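Side-chain contacts in putative secreted cellulose binding protein (Streptomyces coelicolor, PDB 4OY7), which cleaves the glycosidic bonds of cellulose by copper-dependent oxidation, the chain described being its catalytic AA10 lytic polysaccharide monooxygenase domain: residues Gly61-Asp65 / Gly66-Ser70; Thr11-Cys14 / Gln15-Ala18; Ser127-Trp131 / Asp132-Leu136. One frame throughout, in Å; residues are numbered along the deposited sequence.

Contact 1 (Gly61-Asp65 / Gly66-Ser70); sequences GYVPD and GTLCS
The carbonyl oxygen of Pro64 is gripped twice by Thr67, whose hydroxyl and backbone N-H both come from the same face of the carbonyl plane. The hydroxyl bond is the shorter, with Thr67 OG1 2.8 Å from Pro64 O; Thr67 N lies 3.2 Å from Pro64 O and bends to 140° at the hydrogen. The Thr67 side chain is turned with OG1 between its backbone N and carbonyl carbon (chi1 73°), which folds the hydroxyl back over the turn and brings OG1 to 3.4 Å from Pro64 CD. The backbone bond closes a type II beta turn from Pro64 to Thr67. Gly66 fills its third position at positive phi, where a beta carbon would clash with the carbonyl O of Asp65. On the buried flank Leu68 reaches back under the turn: its CD1 sits 3.6 Å from Pro64 O and 4.0 Å from Val63 CG1, the two side chains crossing at about a right angle. Asp65 points outward from the turn and spends OD1 on the backbone N of Trp131. Beyond the turn the chain enters a short 3-10 segment, where Ser70 N bonds to Thr67 O at 3.1 Å and Cys69 is tied by a disulfide to Cys188.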
loop_
_atom_site.group_PDB
_atom_site.type_symbol
_atom_site.label_atom_id
_atom_site.label_comp_id
_atom_site.label_asym_id
_atom_site.label_seq_id
_atom_site.Cartn_x
_atom_site.Cartn_y
_atom_site.Cartn_z
ATOM N N GLY A 61 6.197 15.325 -9.282
ATOM C CA GLY A 61 6.037 16.749 -9.441
ATOM C C GLY A 61 4.877 17.290 -8.623
ATOM O O GLY A 61 4.783 18.510 -8.427
ATOM N N TYR A 62 3.990 16.389 -8.171
ATOM C CA TYR A 62 2.834 16.733 -7.332
ATOM C C TYR A 62 2.857 16.042 -5.936
ATOM O O TYR A 62 2.646 16.713 -4.933
ATOM C CB TYR A 62 1.527 16.409 -8.077
ATOM C CG TYR A 62 0.339 16.565 -7.185
ATOM C CD1 TYR A 62 -0.048 17.823 -6.742
ATOM C CD2 TYR A 62 -0.358 15.455 -6.721
ATOM C CE1 TYR A 62 -1.114 17.984 -5.882
ATOM C CE2 TYR A 62 -1.423 15.600 -5.871
ATOM C CZ TYR A 62 -1.790 16.867 -5.444
ATOM O OH TYR A 62 -2.859 17.032 -4.604
ATOM N N VAL A 63 3.044 14.722 -5.901
ATOM C CA VAL A 63 3.218 13.945 -4.634
ATOM C C VAL A 63 4.703 13.987 -4.309
ATOM O O VAL A 63 5.517 13.477 -5.075
ATOM C CB VAL A 63 2.661 12.490 -4.762
ATOM C CG1 VAL A 63 2.729 11.685 -3.468
ATOM C CG2 VAL A 63 1.232 12.521 -5.262
ATOM N N PRO A 64 5.082 14.645 -3.202
ATOM C CA PRO A 64 6.519 14.805 -2.964
ATOM C C PRO A 64 7.239 13.490 -2.706
ATOM O O PRO A 64 6.637 12.581 -2.144
ATOM C CB PRO A 64 6.576 15.724 -1.734
ATOM C CG PRO A 64 5.306 16.495 -1.817
ATOM C CD PRO A 64 4.289 15.505 -2.306
ATOM N N ASP A 65 8.501 13.387 -3.145
ATOM C CA ASP A 65 9.315 12.214 -2.801
ATOM C C ASP A 65 9.271 12.020 -1.294
ATOM O O ASP A 65 9.232 12.984 -0.537
ATOM C CB ASP A 65 10.771 12.327 -3.258
ATOM C CG ASP A 65 10.956 12.269 -4.767
ATOM O OD1 ASP A 65 10.131 11.670 -5.460
ATOM O OD2 ASP A 65 11.976 12.815 -5.256
ATOM N N GLY A 66 9.211 10.761 -0.869
ATOM C CA GLY A 66 9.207 10.449 0.547
ATOM C C GLY A 66 7.867 10.559 1.231
ATOM O O GLY A 66 7.811 10.387 2.436
ATOM N N THR A 67 6.790 10.829 0.479
ATOM C CA THR A 67 5.440 10.953 1.064
ATOM C C THR A 67 4.392 10.101 0.354
ATOM O O THR A 67 3.198 10.218 0.669
ATOM C CB THR A 67 4.935 12.394 1.073
ATOM O OG1 THR A 67 4.583 12.804 -0.255
ATOM C CG2 THR A 67 5.966 13.290 1.665
ATOM N N LEU A 68 4.836 9.234 -0.553
ATOM C CA LEU A 68 3.884 8.454 -1.343
ATOM C C LEU A 68 2.960 7.627 -0.449
ATOM O O LEU A 68 1.762 7.488 -0.727
ATOM C CB LEU A 68 4.566 7.525 -2.372
ATOM C CG LEU A 68 4.914 8.175 -3.720
ATOM C CD1 LEU A 68 5.926 9.290 -3.487
ATOM C CD2 LEU A 68 5.490 7.185 -4.717
ATOM N N CYS A 69 3.512 7.066 0.624
ATOM C CA CYS A 69 2.757 6.111 1.448
ATOM C C CYS A 69 1.687 6.744 2.329
ATOM O O CYS A 69 0.882 6.032 2.929
ATOM C CB CYS A 69 3.689 5.234 2.296
ATOM S SG CYS A 69 5.005 4.445 1.330
ATOM N N SER A 70 1.685 8.072 2.372
ATOM C CA SER A 70 0.655 8.827 3.083
ATOM C C SER A 70 -0.116 9.732 2.131
ATOM O O SER A 70 -0.733 10.716 2.582
ATOM C CB SER A 70 1.273 9.679 4.195
ATOM O OG SER A 70 2.145 10.680 3.670
#

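Contact 2 (Thr11-Cys14 / Gln15-Ala18); sequences TYLC and QLDA
Tyr12 O receives the N-H of Leu16 at 3.0 Å, nearly straight at 162°, one of three sound i to i+4 bonds in this part of helix 10-18; Thr11 O to Gln15 N and Leu13 O to Asp17 N are the others. The next bond, from Ala18 N to Cys14 O, is weak, close to the helix end. The Tyr12 side chain has CG opposite its backbone N (chi1 -179°), and its ring stands beside the next turn. Leu16 lies over one face, CG 4.1 Å above the plane and offset toward the rim, with Leu16 CD1 3.7 Å from Tyr12 CE2. From the same side Gln15 approaches obliquely, its NE2 3.5 Å from Tyr12 CE1 and the amide turned 33° from the ring. The ring also meets Trp47. With an alanine here, Leu16 and the Gln15 amide would probably lose the flat surface they rest on. Cys14, Gln15 and Ala18 pack on Leu44 of helix 42-45, Cys14 is disulfide-bonded to Cys32, and Asp17 OD1 takes the N-H groups of Thr28 and Asn29. Polar bonding between the two turns is thus left to the backbone, and the side chains add apolar and amide-ring packing.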
loop_
_atom_site.group_PDB
_atom_site.type_symbol
_atom_site.label_atom_id
_atom_site.label_comp_id
_atom_site.label_asym_id
_atom_site.label_seq_id
_atom_site.Cartn_x
_atom_site.Cartn_y
_atom_site.Cartn_z
ATOM N N THR A 11 -0.403 0.136 6.297
ATOM C CA THR A 11 -1.522 0.337 7.213
ATOM C C THR A 11 -2.357 -0.940 7.407
ATOM O O THR A 11 -2.854 -1.207 8.492
ATOM C CB THR A 11 -2.440 1.493 6.819
ATOM O OG1 THR A 11 -2.955 1.289 5.496
ATOM C CG2 THR A 11 -1.710 2.839 6.943
ATOM N N TYR A 12 -2.513 -1.727 6.350
ATOM C CA TYR A 12 -3.303 -2.939 6.448
ATOM C C TYR A 12 -2.597 -3.989 7.293
ATOM O O TYR A 12 -3.166 -4.544 8.191
ATOM C CB TYR A 12 -3.646 -3.482 5.052
ATOM C CG TYR A 12 -4.476 -4.733 5.100
ATOM C CD1 TYR A 12 -5.771 -4.717 5.616
ATOM C CD2 TYR A 12 -3.952 -5.953 4.675
ATOM C CE1 TYR A 12 -6.547 -5.874 5.661
ATOM C CE2 TYR A 12 -4.722 -7.099 4.718
ATOM C CZ TYR A 12 -6.003 -7.067 5.223
ATOM O OH TYR A 12 -6.751 -8.257 5.270
ATOM N N LEU A 13 -1.329 -4.234 7.007
ATOM C CA LEU A 13 -0.588 -5.217 7.804
ATOM C C LEU A 13 -0.444 -4.761 9.241
ATOM O O LEU A 13 -0.444 -5.579 10.138
ATOM C CB LEU A 13 0.771 -5.524 7.208
ATOM C CG LEU A 13 0.772 -6.239 5.852
ATOM C CD1 LEU A 13 2.176 -6.591 5.407
ATOM C CD2 LEU A 13 -0.106 -7.488 5.854
ATOM N N CYS A 14 -0.291 -3.463 9.457
ATOM C CA CYS A 14 -0.146 -3.003 10.814
ATOM C C CYS A 14 -1.454 -3.154 11.590
ATOM O O CYS A 14 -1.452 -3.538 12.773
ATOM C CB CYS A 14 0.399 -1.587 10.873
ATOM S SG CYS A 14 2.204 -1.497 10.623
ATOM N N GLN A 15 -2.571 -2.905 10.933
ATOM C CA GLN A 15 -3.843 -3.062 11.610
ATOM C C GLN A 15 -4.123 -4.543 11.913
ATOM O O GLN A 15 -4.685 -4.847 12.960
ATOM C CB GLN A 15 -4.963 -2.357 10.854
ATOM C CG GLN A 15 -5.508 -3.060 9.629
ATOM C CD GLN A 15 -6.653 -4.014 9.938
ATOM O OE1 GLN A 15 -7.393 -3.826 10.880
ATOM N NE2 GLN A 15 -6.820 -5.016 9.091
ATOM N N LEU A 16 -3.715 -5.460 11.030
ATOM C CA LEU A 16 -3.825 -6.901 11.336
ATOM C C LEU A 16 -2.956 -7.280 12.501
ATOM O O LEU A 16 -3.375 -8.054 13.333
ATOM C CB LEU A 16 -3.427 -7.792 10.161
ATOM C CG LEU A 16 -4.367 -7.792 8.967
ATOM C CD1 LEU A 16 -3.724 -8.668 7.895
ATOM C CD2 LEU A 16 -5.787 -8.251 9.304
ATOM N N ASP A 17 -1.744 -6.740 12.544
ATOM C CA ASP A 17 -0.830 -6.970 13.668
ATOM C C ASP A 17 -1.351 -6.414 14.995
ATOM O O ASP A 17 -1.027 -6.949 16.052
ATOM C CB ASP A 17 0.539 -6.341 13.349
ATOM C CG ASP A 17 1.584 -6.666 14.372
ATOM O OD1 ASP A 17 2.148 -5.718 14.969
ATOM O OD2 ASP A 17 1.853 -7.870 14.563
ATOM N N ALA A 18 -2.144 -5.346 14.950
ATOM C CA ALA A 18 -2.589 -4.677 16.166
ATOM C C ALA A 18 -3.952 -5.147 16.651
ATOM O O ALA A 18 -4.329 -4.889 17.793
ATOM C CB ALA A 18 -2.603 -3.172 15.977
#

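Contact 3 (Ser127-Trp131 / Asp132-Leu136); sequences SELGW and DDLEL
The flat carboxylate of Asp133 meets Gly130 through one oxygen: OD1 accepts the N-H of Gly130 on its anti lone pair, 2.9 Å from Gly130 N. The larger flat group, the Trp131 indole, sits on a CB bond that points away from the following residues; its ring meets Phe173 with the planes at about 90°, Leu68 touches it, and NE1 at its edge bonds to Val63 O. Trp131 and Asp133 belong to a 3-10 turn that leads into strand 134-141 of the immunoglobulin-like beta-sandwich at the core of these monooxygenases. The Asp133 side chain reaches back to Gly130 N while its own backbone N bonds to Gly130 O at 3.0 Å, so the two residues are joined by a side-chain and a backbone bond. With CG opposite the carbonyl carbon (chi1 -58°), the carboxylate is carried back over the start of the turn. Leu134 N continues the series to Trp131 O at 3.1 Å, and in both backbone bonds the donor sits about 60° out of the carbonyl plane. Inward, Leu129 crosses Leu134 at about a right angle among residues of strands 112-119 and 168-178, with Leu129 CD1 4.1 Å from Leu134 CG.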
loop_
_atom_site.group_PDB
_atom_site.type_symbol
_atom_site.label_atom_id
_atom_site.label_comp_id
_atom_site.label_asym_id
_atom_site.label_seq_id
_atom_site.Cartn_x
_atom_site.Cartn_y
_atom_site.Cartn_z
ATOM N N SER A 127 16.286 3.648 2.671
ATOM C CA SER A 127 16.331 4.842 1.842
ATOM C C SER A 127 14.957 5.440 1.598
ATOM O O SER A 127 13.946 4.740 1.598
ATOM C CB SER A 127 16.922 4.501 0.487
ATOM O OG SER A 127 18.225 3.998 0.651
ATOM N N GLU A 128 14.946 6.740 1.332
ATOM C CA GLU A 128 13.722 7.426 0.925
ATOM C C GLU A 128 13.119 6.741 -0.313
ATOM O O GLU A 128 13.838 6.342 -1.223
ATOM C CB GLU A 128 14.074 8.867 0.612
ATOM C CG GLU A 128 12.897 9.714 0.214
ATOM C CD GLU A 128 13.281 11.141 -0.098
ATOM O OE1 GLU A 128 12.415 11.885 -0.566
ATOM O OE2 GLU A 128 14.429 11.542 0.135
ATOM N N LEU A 129 11.798 6.626 -0.325
ATOM C CA LEU A 129 11.038 6.171 -1.495
ATOM C C LEU A 129 10.649 7.369 -2.353
ATOM O O LEU A 129 9.788 8.176 -1.986
ATOM C CB LEU A 129 9.793 5.402 -1.068
ATOM C CG LEU A 129 8.918 4.925 -2.216
ATOM C CD1 LEU A 129 9.685 3.835 -2.954
ATOM C CD2 LEU A 129 7.590 4.409 -1.697
ATOM N N GLY A 130 11.320 7.519 -3.488
ATOM C CA GLY A 130 10.964 8.555 -4.450
ATOM C C GLY A 130 10.387 7.934 -5.720
ATOM O O GLY A 130 10.552 6.745 -5.988
ATOM N N TRP A 131 9.742 8.773 -6.519
ATOM C CA TRP A 131 9.283 8.368 -7.848
ATOM C C TRP A 131 10.412 7.778 -8.711
ATOM O O TRP A 131 10.189 6.827 -9.443
ATOM C CB TRP A 131 8.583 9.547 -8.567
ATOM C CG TRP A 131 7.298 9.950 -7.915
ATOM C CD1 TRP A 131 7.108 10.979 -7.038
ATOM C CD2 TRP A 131 6.037 9.270 -8.010
ATOM N NE1 TRP A 131 5.807 11.009 -6.623
ATOM C CE2 TRP A 131 5.118 9.986 -7.219
ATOM C CE3 TRP A 131 5.575 8.176 -8.748
ATOM C CZ2 TRP A 131 3.782 9.600 -7.099
ATOM C CZ3 TRP A 131 4.252 7.794 -8.623
ATOM C CH2 TRP A 131 3.375 8.503 -7.814
ATOM N N ASP A 132 11.628 8.308 -8.628
ATOM C CA ASP A 132 12.718 7.751 -9.457
ATOM C C ASP A 132 13.281 6.433 -8.937
ATOM O O ASP A 132 14.199 5.868 -9.527
ATOM C CB ASP A 132 13.831 8.775 -9.708
ATOM C CG ASP A 132 14.702 9.033 -8.510
ATOM O OD1 ASP A 132 14.339 8.658 -7.379
ATOM O OD2 ASP A 132 15.796 9.657 -8.691
ATOM N N ASP A 133 12.757 5.949 -7.829
ATOM C CA ASP A 133 13.096 4.614 -7.358
ATOM C C ASP A 133 12.049 3.576 -7.762
ATOM O O ASP A 133 12.219 2.408 -7.442
ATOM C CB ASP A 133 13.176 4.627 -5.844
ATOM C CG ASP A 133 14.168 5.615 -5.344
ATOM O OD1 ASP A 133 13.777 6.456 -4.514
ATOM O OD2 ASP A 133 15.344 5.562 -5.798
ATOM N N LEU A 134 10.994 4.008 -8.447
ATOM C CA LEU A 134 9.855 3.134 -8.805
ATOM C C LEU A 134 9.749 2.949 -10.290
ATOM O O LEU A 134 9.977 3.900 -11.060
ATOM C CB LEU A 134 8.551 3.748 -8.322
ATOM C CG LEU A 134 8.281 3.623 -6.825
ATOM C CD1 LEU A 134 7.143 4.553 -6.434
ATOM C CD2 LEU A 134 8.026 2.181 -6.398
ATOM N N GLU A 135 9.368 1.725 -10.689
ATOM C CA GLU A 135 9.056 1.404 -12.085
ATOM C C GLU A 135 7.627 0.870 -12.181
ATOM O O GLU A 135 7.249 -0.060 -11.457
ATOM C CB GLU A 135 10.046 0.369 -12.634
ATOM C CG GLU A 135 11.454 0.914 -12.741
ATOM C CD GLU A 135 12.448 -0.066 -13.340
ATOM O OE1 GLU A 135 12.486 -1.254 -12.911
ATOM O OE2 GLU A 135 13.250 0.388 -14.198
ATOM N N LEU A 136 6.838 1.484 -13.070
ATOM C CA LEU A 136 5.496 1.032 -13.405
ATOM C C LEU A 136 5.582 -0.299 -14.103
ATOM O O LEU A 136 6.188 -0.402 -15.172
ATOM C CB LEU A 136 4.785 2.028 -14.333
ATOM C CG LEU A 136 3.341 1.677 -14.732
ATOM C CD1 LEU A 136 2.369 1.727 -13.544
ATOM C CD2 LEU A 136 2.880 2.595 -15.859
#

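How the contacts relate
From the N terminus the three contacts follow in series, and none encloses or crosses another. Contact 2 comes first, within helix 10-18, between strand 4-6 and the other helices. Contact 1 closes a turn in the long loop between strands 51-52 and 92-94. Contact 3 closes the turn that ends the loop after strand 112-119 and starts strand 134-141. Contacts 1 and 3 touch, with centres about 10 Å apart: Gly66 N lies 2.9 Å from Leu129 O, a probable hydrogen bond joining the long loop to the loop that leads into strand 134-141 of the mixed sheet. Contact 2 stands apart, its centre about 22 Å from that of contact 1 and on the opposite side of the chain's centre from contact 3.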